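PDB 2D81: PHB depolymerase from Penicillium funiculosum, which probably hydrolyses the ester bonds of polyhydroxybutyrate, a bacterial storage polyester, using an alpha/beta-hydrolase fold that here holds a trimer of (R)-3-hydroxybutyrate. Local coordinates for residues A[126-131]-A[160-165]; A[138-143]-A[177-182]; A[145-148]-A[154-157]; A[167-172]-A[222-227]; A[240-243]-A[247-250]. All blocks are in the same frame, centred on the assembly; numbering follows the deposited sequence.

Interaction 1: A[126-131]-A[160-165]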
# COMPACT_ATOMS: atom_id res chain seq x y z
N SER A 126 -0.40 -9.34 -12.57
CA SER A 126 -0.92 -8.41 -13.56
C SER A 126 -0.14 -7.11 -13.51
O SER A 126 -0.10 -6.44 -12.47
CB SER A 126 -2.40 -8.12 -13.31
OG SER A 126 -2.91 -7.18 -14.24
N TYR A 127 0.50 -6.75 -14.61
CA TYR A 127 1.25 -5.51 -14.69
C TYR A 127 0.61 -4.62 -15.74
O TYR A 127 0.52 -5.00 -16.91
CB TYR A 127 2.71 -5.79 -15.05
CG TYR A 127 3.64 -4.59 -14.99
CD1 TYR A 127 3.67 -3.65 -16.02
CD2 TYR A 127 4.50 -4.40 -13.92
CE1 TYR A 127 4.55 -2.56 -15.99
CE2 TYR A 127 5.38 -3.32 -13.87
CZ TYR A 127 5.40 -2.41 -14.91
OH TYR A 127 6.28 -1.35 -14.87
N VAL A 128 0.14 -3.45 -15.31
CA VAL A 128 -0.63 -2.57 -16.17
C VAL A 128 0.03 -1.20 -16.31
O VAL A 128 0.49 -0.61 -15.33
CB VAL A 128 -2.06 -2.37 -15.61
CG1 VAL A 128 -2.84 -1.42 -16.49
CG2 VAL A 128 -2.76 -3.72 -15.52
N THR A 129 0.07 -0.70 -17.54
CA THR A 129 0.53 0.66 -17.80
C THR A 129 -0.61 1.47 -18.39
O THR A 129 -1.23 1.07 -19.37
CB THR A 129 1.71 0.68 -18.79
OG1 THR A 129 2.79 -0.10 -18.26
CG2 THR A 129 2.19 2.11 -19.03
N THR A 130 -0.90 2.62 -17.78
CA THR A 130 -1.87 3.55 -18.35
C THR A 130 -1.13 4.61 -19.15
O THR A 130 -0.33 5.38 -18.60
CB THR A 130 -2.72 4.22 -17.26
OG1 THR A 130 -3.53 3.23 -16.61
CG2 THR A 130 -3.63 5.28 -17.87
N THR A 131 -1.39 4.64 -20.45
CA THR A 131 -0.71 5.57 -21.35
C THR A 131 -1.07 7.01 -21.00
O THR A 131 -2.24 7.37 -20.95
CB THR A 131 -1.11 5.29 -22.81
OG1 THR A 131 -0.74 3.95 -23.16
CG2 THR A 131 -0.40 6.27 -23.74
N CYS A 160 -8.04 9.25 -14.33
CA CYS A 160 -7.18 8.78 -15.40
C CYS A 160 -7.94 7.89 -16.37
O CYS A 160 -7.33 7.16 -17.16
CB CYS A 160 -6.00 7.99 -14.83
SG CYS A 160 -4.84 8.96 -13.81
N ASN A 161 -9.26 7.93 -16.30
CA ASN A 161 -10.10 7.06 -17.12
C ASN A 161 -9.67 5.61 -16.92
O ASN A 161 -9.69 4.80 -17.84
CB ASN A 161 -10.00 7.45 -18.60
CG ASN A 161 -10.99 6.70 -19.47
OD1 ASN A 161 -12.18 6.60 -19.14
ND2 ASN A 161 -10.51 6.17 -20.59
N TYR A 162 -9.27 5.30 -15.69
CA TYR A 162 -8.88 3.95 -15.32
C TYR A 162 -9.16 3.72 -13.84
O TYR A 162 -8.62 4.42 -12.99
CB TYR A 162 -7.40 3.72 -15.61
CG TYR A 162 -6.89 2.35 -15.21
CD1 TYR A 162 -6.02 2.20 -14.13
CD2 TYR A 162 -7.28 1.21 -15.91
CE1 TYR A 162 -5.53 0.93 -13.76
CE2 TYR A 162 -6.81 -0.06 -15.55
CZ TYR A 162 -5.94 -0.19 -14.48
OH TYR A 162 -5.47 -1.44 -14.14
N ASP A 163 -10.00 2.74 -13.56
CA ASP A 163 -10.37 2.40 -12.20
C ASP A 163 -9.28 1.54 -11.57
O ASP A 163 -9.34 0.31 -11.60
CB ASP A 163 -11.70 1.63 -12.21
CG ASP A 163 -12.20 1.30 -10.81
OD1 ASP A 163 -13.23 0.60 -10.71
OD2 ASP A 163 -11.59 1.74 -9.82
N GLY A 164 -8.27 2.20 -11.01
CA GLY A 164 -7.13 1.49 -10.44
C GLY A 164 -7.48 0.66 -9.23
O GLY A 164 -7.04 -0.48 -9.10
N ALA A 165 -8.28 1.23 -8.32
CA ALA A 165 -8.67 0.51 -7.11
C ALA A 165 -9.40 -0.77 -7.49
O ALA A 165 -9.12 -1.84 -6.94
CB ALA A 165 -9.57 1.40 -6.24

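Interaction 2: A[138-143]-A[177-182]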
# COMPACT_ATOMS: atom_id res chain seq x y z
N PRO A 138 -4.62 6.53 -10.04
CA PRO A 138 -5.59 6.41 -11.13
C PRO A 138 -7.00 5.98 -10.73
O PRO A 138 -7.19 4.89 -10.19
CB PRO A 138 -4.93 5.40 -12.06
CG PRO A 138 -4.30 4.45 -11.07
CD PRO A 138 -3.68 5.39 -10.04
N THR A 139 -7.98 6.84 -11.00
CA THR A 139 -9.39 6.45 -10.86
C THR A 139 -10.12 6.72 -12.17
O THR A 139 -9.52 7.18 -13.13
CB THR A 139 -10.08 7.25 -9.74
OG1 THR A 139 -10.45 8.54 -10.23
CG2 THR A 139 -9.14 7.42 -8.55
N ASP A 140 -11.41 6.42 -12.21
CA ASP A 140 -12.20 6.72 -13.40
C ASP A 140 -13.37 7.65 -13.09
O ASP A 140 -14.37 7.65 -13.79
CB ASP A 140 -12.70 5.41 -14.03
CG ASP A 140 -13.73 4.70 -13.18
OD1 ASP A 140 -13.71 4.87 -11.93
OD2 ASP A 140 -14.56 3.96 -13.75
N PHE A 141 -13.22 8.44 -12.04
CA PHE A 141 -14.23 9.44 -11.70
C PHE A 141 -13.61 10.73 -11.20
O PHE A 141 -12.43 10.78 -10.84
CB PHE A 141 -15.21 8.86 -10.67
CG PHE A 141 -14.58 8.48 -9.36
CD1 PHE A 141 -14.63 9.33 -8.27
CD2 PHE A 141 -13.94 7.25 -9.22
CE1 PHE A 141 -14.06 8.97 -7.05
CE2 PHE A 141 -13.37 6.88 -8.00
CZ PHE A 141 -13.43 7.74 -6.91
N ASN A 142 -14.41 11.79 -11.19
CA ASN A 142 -13.93 13.12 -10.85
C ASN A 142 -14.07 13.39 -9.36
O ASN A 142 -14.95 14.13 -8.92
CB ASN A 142 -14.72 14.17 -11.65
CG ASN A 142 -14.43 14.10 -13.14
OD1 ASN A 142 -15.27 14.44 -13.97
ND2 ASN A 142 -13.22 13.68 -13.48
N GLY A 143 -13.20 12.76 -8.57
CA GLY A 143 -13.21 12.97 -7.14
C GLY A 143 -12.97 14.42 -6.78
O GLY A 143 -12.23 15.13 -7.46
N ASN A 177 -18.30 -8.56 -6.95
CA ASN A 177 -19.57 -7.98 -7.36
C ASN A 177 -19.36 -6.54 -7.80
O ASN A 177 -18.42 -5.88 -7.35
CB ASN A 177 -20.57 -8.02 -6.20
CG ASN A 177 -20.80 -9.42 -5.67
OD1 ASN A 177 -20.98 -10.37 -6.43
ND2 ASN A 177 -20.80 -9.56 -4.34
N ALA A 178 -20.22 -6.07 -8.70
CA ALA A 178 -20.12 -4.72 -9.23
C ALA A 178 -20.01 -3.70 -8.11
O ALA A 178 -20.66 -3.83 -7.07
CB ALA A 178 -21.33 -4.42 -10.09
N ARG A 179 -19.18 -2.69 -8.32
CA ARG A 179 -18.98 -1.65 -7.31
C ARG A 179 -20.25 -0.84 -7.11
O ARG A 179 -21.10 -0.77 -8.00
CB ARG A 179 -17.85 -0.71 -7.73
CG ARG A 179 -18.16 0.09 -8.98
CD ARG A 179 -17.02 1.03 -9.33
NE ARG A 179 -17.28 1.73 -10.58
CZ ARG A 179 -16.46 2.63 -11.12
NH1 ARG A 179 -15.32 2.94 -10.52
NH2 ARG A 179 -16.77 3.21 -12.27
N ASN A 180 -20.37 -0.24 -5.93
CA ASN A 180 -21.47 0.67 -5.63
C ASN A 180 -21.12 2.08 -6.09
O ASN A 180 -20.19 2.69 -5.58
CB ASN A 180 -21.73 0.68 -4.12
CG ASN A 180 -22.85 1.61 -3.73
OD1 ASN A 180 -23.47 2.25 -4.58
ND2 ASN A 180 -23.12 1.69 -2.43
N THR A 181 -21.87 2.59 -7.06
CA THR A 181 -21.59 3.90 -7.63
C THR A 181 -22.44 4.99 -6.99
O THR A 181 -22.41 6.15 -7.42
CB THR A 181 -21.84 3.92 -9.15
OG1 THR A 181 -23.19 3.55 -9.42
CG2 THR A 181 -20.90 2.94 -9.85
N GLY A 182 -23.19 4.63 -5.95
CA GLY A 182 -24.04 5.59 -5.28
C GLY A 182 -23.69 5.73 -3.81
O GLY A 182 -22.53 5.65 -3.43

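Interaction 3: A[145-148]-A[154-157]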
# COMPACT_ATOMS: atom_id res chain seq x y z
N GLY A 145 -11.69 17.75 -5.93
CA GLY A 145 -10.37 18.34 -5.79
C GLY A 145 -9.25 17.60 -6.50
O GLY A 145 -8.08 17.95 -6.35
N ASP A 146 -9.60 16.57 -7.27
CA ASP A 146 -8.61 15.80 -8.01
C ASP A 146 -7.77 16.70 -8.90
O ASP A 146 -8.27 17.67 -9.47
CB ASP A 146 -9.30 14.75 -8.90
CG ASP A 146 -9.65 13.47 -8.16
OD1 ASP A 146 -9.99 12.48 -8.84
OD2 ASP A 146 -9.58 13.44 -6.91
N ASN A 147 -6.49 16.36 -9.03
CA ASN A 147 -5.64 16.99 -10.04
C ASN A 147 -5.79 16.26 -11.37
O ASN A 147 -6.25 15.12 -11.41
CB ASN A 147 -4.17 16.95 -9.61
CG ASN A 147 -3.71 15.55 -9.25
OD1 ASN A 147 -4.15 14.99 -8.24
ND2 ASN A 147 -2.84 14.98 -10.07
N SER A 148 -5.40 16.92 -12.45
CA SER A 148 -5.43 16.31 -13.77
C SER A 148 -4.51 15.09 -13.79
O SER A 148 -3.45 15.11 -13.16
CB SER A 148 -4.98 17.31 -14.83
OG SER A 148 -4.84 16.68 -16.09
N SER A 154 -0.76 17.98 -5.85
CA SER A 154 -1.73 17.59 -4.82
C SER A 154 -3.14 17.64 -5.40
O SER A 154 -3.48 18.53 -6.18
CB SER A 154 -1.63 18.53 -3.62
OG SER A 154 -2.51 18.12 -2.58
N PRO A 155 -4.02 16.70 -4.99
CA PRO A 155 -3.80 15.61 -4.03
C PRO A 155 -3.19 14.33 -4.59
O PRO A 155 -3.15 13.31 -3.90
CB PRO A 155 -5.20 15.38 -3.49
CG PRO A 155 -6.01 15.50 -4.75
CD PRO A 155 -5.43 16.74 -5.41
N TYR A 156 -2.71 14.38 -5.83
CA TYR A 156 -2.18 13.20 -6.50
C TYR A 156 -3.21 12.08 -6.59
O TYR A 156 -2.90 10.90 -6.41
CB TYR A 156 -0.91 12.70 -5.79
CG TYR A 156 0.14 13.78 -5.66
CD1 TYR A 156 0.22 14.56 -4.51
CD2 TYR A 156 1.03 14.04 -6.70
CE1 TYR A 156 1.16 15.58 -4.39
CE2 TYR A 156 1.97 15.06 -6.60
CZ TYR A 156 2.03 15.82 -5.44
OH TYR A 156 2.95 16.83 -5.32
N ILE A 157 -4.45 12.46 -6.86
CA ILE A 157 -5.53 11.52 -7.17
C ILE A 157 -6.26 12.10 -8.37
O ILE A 157 -6.63 13.28 -8.36
CB ILE A 157 -6.52 11.41 -5.98
CG1 ILE A 157 -5.76 11.03 -4.70
CG2 ILE A 157 -7.58 10.37 -6.30
CD1 ILE A 157 -6.62 11.13 -3.45
O HOH W 1 -5.84 19.55 -7.51

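Interaction 4: A[167-172]-A[222-227]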
# COMPACT_ATOMS: atom_id res chain seq x y z
N ALA A 167 -9.28 -2.40 -10.37
CA ALA A 167 -8.37 -3.32 -11.05
C ALA A 167 -7.55 -4.10 -10.03
O ALA A 167 -7.41 -5.32 -10.13
CB ALA A 167 -7.44 -2.54 -11.98
N ALA A 168 -7.01 -3.40 -9.04
CA ALA A 168 -6.19 -4.04 -8.02
C ALA A 168 -6.99 -5.04 -7.19
O ALA A 168 -6.55 -6.17 -6.98
CB ALA A 168 -5.58 -2.98 -7.10
N LEU A 169 -8.17 -4.64 -6.73
CA LEU A 169 -8.98 -5.51 -5.88
C LEU A 169 -9.51 -6.72 -6.64
O LEU A 169 -9.53 -7.83 -6.11
CB LEU A 169 -10.15 -4.72 -5.27
CG LEU A 169 -9.77 -3.65 -4.25
CD1 LEU A 169 -11.02 -2.91 -3.80
CD2 LEU A 169 -9.06 -4.30 -3.06
N LYS A 170 -9.94 -6.51 -7.89
CA LYS A 170 -10.38 -7.62 -8.71
C LYS A 170 -9.24 -8.58 -9.03
O LYS A 170 -9.44 -9.78 -9.08
CB LYS A 170 -11.04 -7.12 -10.00
CG LYS A 170 -12.43 -6.53 -9.78
CD LYS A 170 -13.12 -6.19 -11.08
CE LYS A 170 -12.45 -5.03 -11.79
NZ LYS A 170 -13.15 -4.71 -13.07
N TRP A 171 -8.03 -8.05 -9.23
CA TRP A 171 -6.91 -8.94 -9.51
C TRP A 171 -6.57 -9.77 -8.28
O TRP A 171 -6.34 -10.97 -8.37
CB TRP A 171 -5.67 -8.17 -9.95
CG TRP A 171 -4.59 -9.12 -10.36
CD1 TRP A 171 -3.47 -9.46 -9.65
CD2 TRP A 171 -4.59 -9.94 -11.53
NE1 TRP A 171 -2.77 -10.45 -10.31
CE2 TRP A 171 -3.44 -10.76 -11.46
CE3 TRP A 171 -5.45 -10.07 -12.62
CZ2 TRP A 171 -3.13 -11.70 -12.45
CZ3 TRP A 171 -5.14 -11.00 -13.61
CH2 TRP A 171 -3.99 -11.81 -13.52
N ILE A 172 -6.54 -9.11 -7.12
CA ILE A 172 -6.15 -9.78 -5.89
C ILE A 172 -7.19 -10.81 -5.45
O ILE A 172 -6.84 -11.93 -5.06
CB ILE A 172 -5.92 -8.76 -4.76
CG1 ILE A 172 -4.72 -7.87 -5.12
CG2 ILE A 172 -5.69 -9.47 -3.43
CD1 ILE A 172 -4.48 -6.72 -4.16
N SER A 222 -13.57 -9.76 4.20
CA SER A 222 -12.15 -9.70 3.89
C SER A 222 -11.58 -8.36 4.33
O SER A 222 -12.32 -7.48 4.78
CB SER A 222 -11.93 -9.89 2.39
OG SER A 222 -12.64 -8.92 1.64
N LEU A 223 -10.27 -8.20 4.18
CA LEU A 223 -9.60 -6.97 4.59
C LEU A 223 -8.52 -6.57 3.59
O LEU A 223 -7.61 -7.35 3.30
CB LEU A 223 -8.97 -7.15 5.97
CG LEU A 223 -8.08 -6.01 6.48
CD1 LEU A 223 -8.90 -4.75 6.71
CD2 LEU A 223 -7.41 -6.44 7.78
N HIS A 224 -8.63 -5.36 3.06
CA HIS A 224 -7.59 -4.78 2.23
C HIS A 224 -7.04 -3.53 2.93
O HIS A 224 -7.80 -2.67 3.36
CB HIS A 224 -8.14 -4.39 0.86
CG HIS A 224 -7.10 -3.91 -0.10
ND1 HIS A 224 -6.20 -4.76 -0.71
CD2 HIS A 224 -6.80 -2.67 -0.56
CE1 HIS A 224 -5.39 -4.06 -1.49
NE2 HIS A 224 -5.74 -2.79 -1.42
N VAL A 225 -5.72 -3.46 3.04
CA VAL A 225 -5.05 -2.29 3.59
C VAL A 225 -4.60 -1.41 2.43
O VAL A 225 -3.87 -1.86 1.55
CB VAL A 225 -3.82 -2.71 4.42
CG1 VAL A 225 -3.16 -1.48 5.04
CG2 VAL A 225 -4.24 -3.69 5.51
N ALA A 226 -5.05 -0.16 2.43
CA ALA A 226 -4.70 0.78 1.36
C ALA A 226 -3.83 1.91 1.90
O ALA A 226 -4.22 2.62 2.84
CB ALA A 226 -5.97 1.35 0.72
N LEU A 227 -2.65 2.09 1.31
CA LEU A 227 -1.66 3.03 1.82
C LEU A 227 -1.49 4.27 0.94
O LEU A 227 -1.08 4.17 -0.21
CB LEU A 227 -0.31 2.33 1.99
CG LEU A 227 -0.29 1.13 2.94
CD1 LEU A 227 1.06 0.43 2.84
CD2 LEU A 227 -0.55 1.58 4.37

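Interaction 5: A[240-243]-A[247-250]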
# COMPACT_ATOMS: atom_id res chain seq x y z
N ARG A 240 -9.44 12.92 1.57
CA ARG A 240 -9.47 12.77 0.12
C ARG A 240 -8.93 11.44 -0.41
O ARG A 240 -9.42 10.94 -1.41
CB ARG A 240 -8.75 13.94 -0.56
CG ARG A 240 -9.53 15.24 -0.49
CD ARG A 240 -9.02 16.26 -1.50
NE ARG A 240 -9.71 17.54 -1.39
CZ ARG A 240 -11.01 17.72 -1.57
NH1 ARG A 240 -11.79 16.68 -1.87
NH2 ARG A 240 -11.54 18.92 -1.45
N PHE A 241 -7.92 10.87 0.24
CA PHE A 241 -7.44 9.57 -0.23
C PHE A 241 -8.49 8.51 0.09
O PHE A 241 -8.78 7.64 -0.73
CB PHE A 241 -6.11 9.18 0.43
CG PHE A 241 -5.45 7.99 -0.22
CD1 PHE A 241 -4.57 8.15 -1.29
CD2 PHE A 241 -5.73 6.70 0.23
CE1 PHE A 241 -3.99 7.04 -1.91
CE2 PHE A 241 -5.15 5.59 -0.38
CZ PHE A 241 -4.28 5.76 -1.45
N ILE A 242 -9.05 8.59 1.29
CA ILE A 242 -10.05 7.62 1.71
C ILE A 242 -11.26 7.62 0.78
O ILE A 242 -11.83 6.56 0.49
CB ILE A 242 -10.51 7.92 3.16
CG1 ILE A 242 -9.34 7.70 4.12
CG2 ILE A 242 -11.70 7.04 3.54
CD1 ILE A 242 -9.55 8.29 5.49
N GLN A 243 -11.64 8.79 0.30
CA GLN A 243 -12.88 8.93 -0.47
C GLN A 243 -12.69 8.94 -1.99
O GLN A 243 -13.53 8.43 -2.72
CB GLN A 243 -13.62 10.20 -0.06
CG GLN A 243 -14.08 10.21 1.39
CD GLN A 243 -14.85 11.46 1.74
OE1 GLN A 243 -14.35 12.58 1.57
NE2 GLN A 243 -16.07 11.29 2.23
N TYR A 247 -11.61 2.72 -3.58
CA TYR A 247 -11.59 1.40 -2.94
C TYR A 247 -12.95 1.08 -2.32
O TYR A 247 -13.44 -0.05 -2.43
CB TYR A 247 -10.54 1.32 -1.83
CG TYR A 247 -9.10 1.35 -2.28
CD1 TYR A 247 -8.40 2.55 -2.37
CD2 TYR A 247 -8.42 0.17 -2.58
CE1 TYR A 247 -7.06 2.57 -2.74
CE2 TYR A 247 -7.09 0.18 -2.96
CZ TYR A 247 -6.41 1.39 -3.03
OH TYR A 247 -5.08 1.41 -3.38
N ASN A 248 -13.53 2.07 -1.66
CA ASN A 248 -14.72 1.83 -0.86
C ASN A 248 -15.91 1.42 -1.72
O ASN A 248 -16.76 0.65 -1.28
CB ASN A 248 -15.09 3.07 -0.04
CG ASN A 248 -13.98 3.47 0.92
OD1 ASN A 248 -13.13 2.65 1.28
ND2 ASN A 248 -14.00 4.72 1.36
N LYS A 249 -15.95 1.92 -2.95
CA LYS A 249 -17.02 1.57 -3.88
C LYS A 249 -17.07 0.07 -4.12
O LYS A 249 -18.15 -0.52 -4.20
CB LYS A 249 -16.82 2.29 -5.22
CG LYS A 249 -16.84 3.80 -5.13
CD LYS A 249 -16.66 4.44 -6.49
CE LYS A 249 -16.73 5.96 -6.40
NZ LYS A 249 -18.05 6.42 -5.88
N TRP A 250 -15.90 -0.54 -4.23
CA TRP A 250 -15.81 -1.99 -4.43
C TRP A 250 -16.00 -2.76 -3.13
O TRP A 250 -16.66 -3.80 -3.11
CB TRP A 250 -14.46 -2.34 -5.07
CG TRP A 250 -14.36 -1.93 -6.50
CD1 TRP A 250 -13.85 -0.76 -7.00
CD2 TRP A 250 -14.87 -2.65 -7.63
NE1 TRP A 250 -14.00 -0.72 -8.37
CE2 TRP A 250 -14.62 -1.87 -8.78
CE3 TRP A 250 -15.51 -3.89 -7.78
CZ2 TRP A 250 -14.99 -2.28 -10.06
CZ3 TRP A 250 -15.88 -4.30 -9.06
CH2 TRP A 250 -15.62 -3.50 -10.18
O HOH W 2 -12.46 4.81 -1.63

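Interaction 1: A[126-131]-A[160-165]
Val128 and Thr130, two residues apart and turned to the same side of strand 125-130 at an outer edge of the mixed sheet, meet Tyr162 in the loop that leads into helix 164-173. The phenol of Tyr162 carries most of the contact. Its CG stands anti to the backbone N (chi1 178°), which sends the ring back along the strand, with its base near Thr130 and its hydroxyl end at Val128. At that end the two side chains come from opposite directions, and Val128 CG1 lies 3.5 Å from Tyr162 OH. The same methyl packs against the ring carbon, with Val128 CG1 3.9 Å from Tyr162 CZ. Toward the base of the ring, Thr130 OG1 sits over one face, 3.7 Å from Tyr162 CD1. In this alpha/beta-hydrolase fold the strand is paired on its inner side with strand 92-98, whose Trp96 and Tyr94 also meet the tyrosine. Thr130 OG1 is hydrogen-bonded to Trp96 NE1, while Tyr162 OH is hydrogen-bonded to Tyr94 OH, so the polar ends of both side chains are satisfied outside the contact. Trp96 and Tyr162 bring their rings together nearly parallel, with planes at about 10°. Thr130 CG2 approaches segment 160-165 more loosely, 4.2 Å from the carbonyl oxygen Cys160 O.

Interaction 2: A[138-143]-A[177-182]
Asp140 and Arg179 form a two-pronged, end-on salt bridge that links the loop after the short strand 137-139 to the loop that follows helix 164-173. Arg179 NH1 donates to Asp140 OD1 at 2.9 Å, in an almost straight bond (171°) lying in the guanidinium plane. The second prong, from Arg179 NH2 to Asp140 OD2, is 2.8 Å long but more bent, and its acceptor is tilted out of that plane. Both carboxylate oxygens use their syn lone pairs. The carboxylate and guanidinium planes stand 36° apart, so the pair is twisted rather than flat. The arginine spans the gap because its chain runs extended from CG to NE, meeting the aspartate head-on. Arg179 NH1 has a second acidic partner in Asp163, and two anionic groups thus share one cation, which would probably stabilise its charge. An alanine in place of Asp140 would remove both acceptors and probably leave NH2 without its mate and the guanidinium freer to turn about Asp163. In the next shell, Arg179 packs on Trp250 and Lys249, and Lys249 makes a cation-pi contact with Phe141. Within the loop bearing Asp140, Phe141 N makes a weak bond to Thr139 OG1, 3.3 Å long. The loop beyond Arg179 folds into an Asx turn, in which Asn180 OD1 accepts from Gly182 N at 2.8 Å, the donor lying above the carbonyl plane.

Interaction 3: A[145-148]-A[154-157]
Asn147 and Ile157 provide the hydrogen bonds between the two limbs of the loop joining strands 137-139 and 157-159, which carries Tyr156 to within about 7 Å, side chain to ligand, of the bound hydroxybutyrate trimer. Asn147 OD1 accepts from Ile157 N at 2.9 Å, with the donor in the carbonyl plane. In return Asn147 N reaches Ile157 O at 3.2 Å, a weak and bent bond. The amide can turn back to its partner because its CG sits between the backbone N and the carbonyl carbon (chi1 53°). Its other end, ND2, is bonded to Leu151 O inside the loop, so both ends of this buried amide are engaged. A leucine in its place is likely to leave both Ile157 N and Leu151 O without their mates. One water adds a bridge, donating to Gly145 O at 3.0 Å and to Ser154 O at 2.9 Å. The van der Waals contacts pair carbon with oxygen. Pro155, preceded by a cis peptide bond, lays its ring against the first limb, with Pro155 CD 3.1 Å from Gly145 O. Asp146 crosses Ile157 at a slant, its OD2 3.7 Å from Ile157 CG2, while the same oxygen is hydrogen-bonded to Asn244 ND2. Ser154 and Pro155 lean on Ile237 of helix 234-237, and Ile157, at the start of strand 157-159, rests its CD1 on the backbone of helix 240-244.

Interaction 4: A[167-172]-A[222-227]
Leu169 of helix 164-173 sets a methyl squarely over the imidazole of His224, on the central strand 221-227. The leucine reaches across obliquely, and its CD2 stands 3.6 Å from the centroid of the His224 ring. The approach is only 12° off the ring normal, a CH-pi contact over the face. The methyl touches all five ring atoms, from His224 CG, 3.6 Å from Leu169 CD2, to His224 NE2, 4.0 Å from the same carbon. Ile172, one turn further along the helix, comes in at about a right angle to the histidine side chain and touches it at a single atom. Here Ile172 CD1 lies 3.9 Å from His224 CE1, oblique to the ring. The imidazole is carried out from the strand toward the helix by a CG placed anti to the backbone N (chi1 -174°). Its rotation is fixed by neighbouring strand 13-18, for ND1 is hydrogen-bonded to Ser14 OG and NE2 to Ser16 OG. Both nitrogens of this buried ring are therefore satisfied, and Tyr247 brings its own ring against it with planes at about 25°. Strand residues on the opposite side, Leu223, Val225 and Leu227, pack instead on helix 301-314. A central, largely parallel sheet held between helices on its two faces, one of them covering His224, is the layered architecture of the alpha/beta-hydrolase fold.

Interaction 5: A[240-243]-A[247-250]
Phe241 and Tyr247, with Ile242 and Asn248, make a buried helix-to-helix contact across the short link between helices 240-244 and 247-251. Two kinds of interaction hold it. The aromatic pair meets loosely, Phe241 CE2 lying 4.3 Å from Tyr247 CE1 in an oblique approach. The phenylalanine reaches this position with its CG anti to the backbone N (chi1 -169°), and both rings also rest on Tyr260 of strand 256-260. The hydroxyl of Tyr247 is hydrogen-bonded to Ser16 OG, which anchors the ring over the central sheet. The polar half is built round the carbonyl of Ile242. A water donates to Ile242 O at 2.8 Å and accepts from Asn248 N at 2.9 Å, joining one helix to the next. Asn248 ND2 also lies 3.0 Å from Ile242 O, but at an angle too poor for a hydrogen bond. Beside it, Ile242 CG2 packs 3.9 Å from Asn248 ND2, the two side chains crossing at a slant. The other end of this amide is fixed from the sheet, where Asn248 OD1 is bonded to Tyr260 OH. Just past Gln243, Thr245 OG1 is hydrogen-bonded back to Phe241 O. The two helices belong to the connection between the adjacent parallel strands 221-227 and 256-260, the helical part of a beta-alpha-beta crossover such as recurs through alpha/beta-hydrolase sheets.

Interactions 4 and 5 form the buried part of the set: interaction 4 sets a methyl on an imidazole, while interaction 5 combines an aromatic pair with a water bridge, and they touch where Tyr247 meets His224 and Trp250 meets Leu169. Interactions 1 and 2 lie nearer the surface, the first a tyrosine laid along an edge strand, the second a charged pair between loops. Asp163 of interaction 1 ties it to interaction 2 through Arg179 and to interaction 5 through Trp250 NE1. Interaction 1 holds the loop leading into helix 164-173, interaction 4 the body of that helix. Interaction 3, partly buried, relies on amide, backbone and water bonds within one loop and reaches interaction 5 through Ile157.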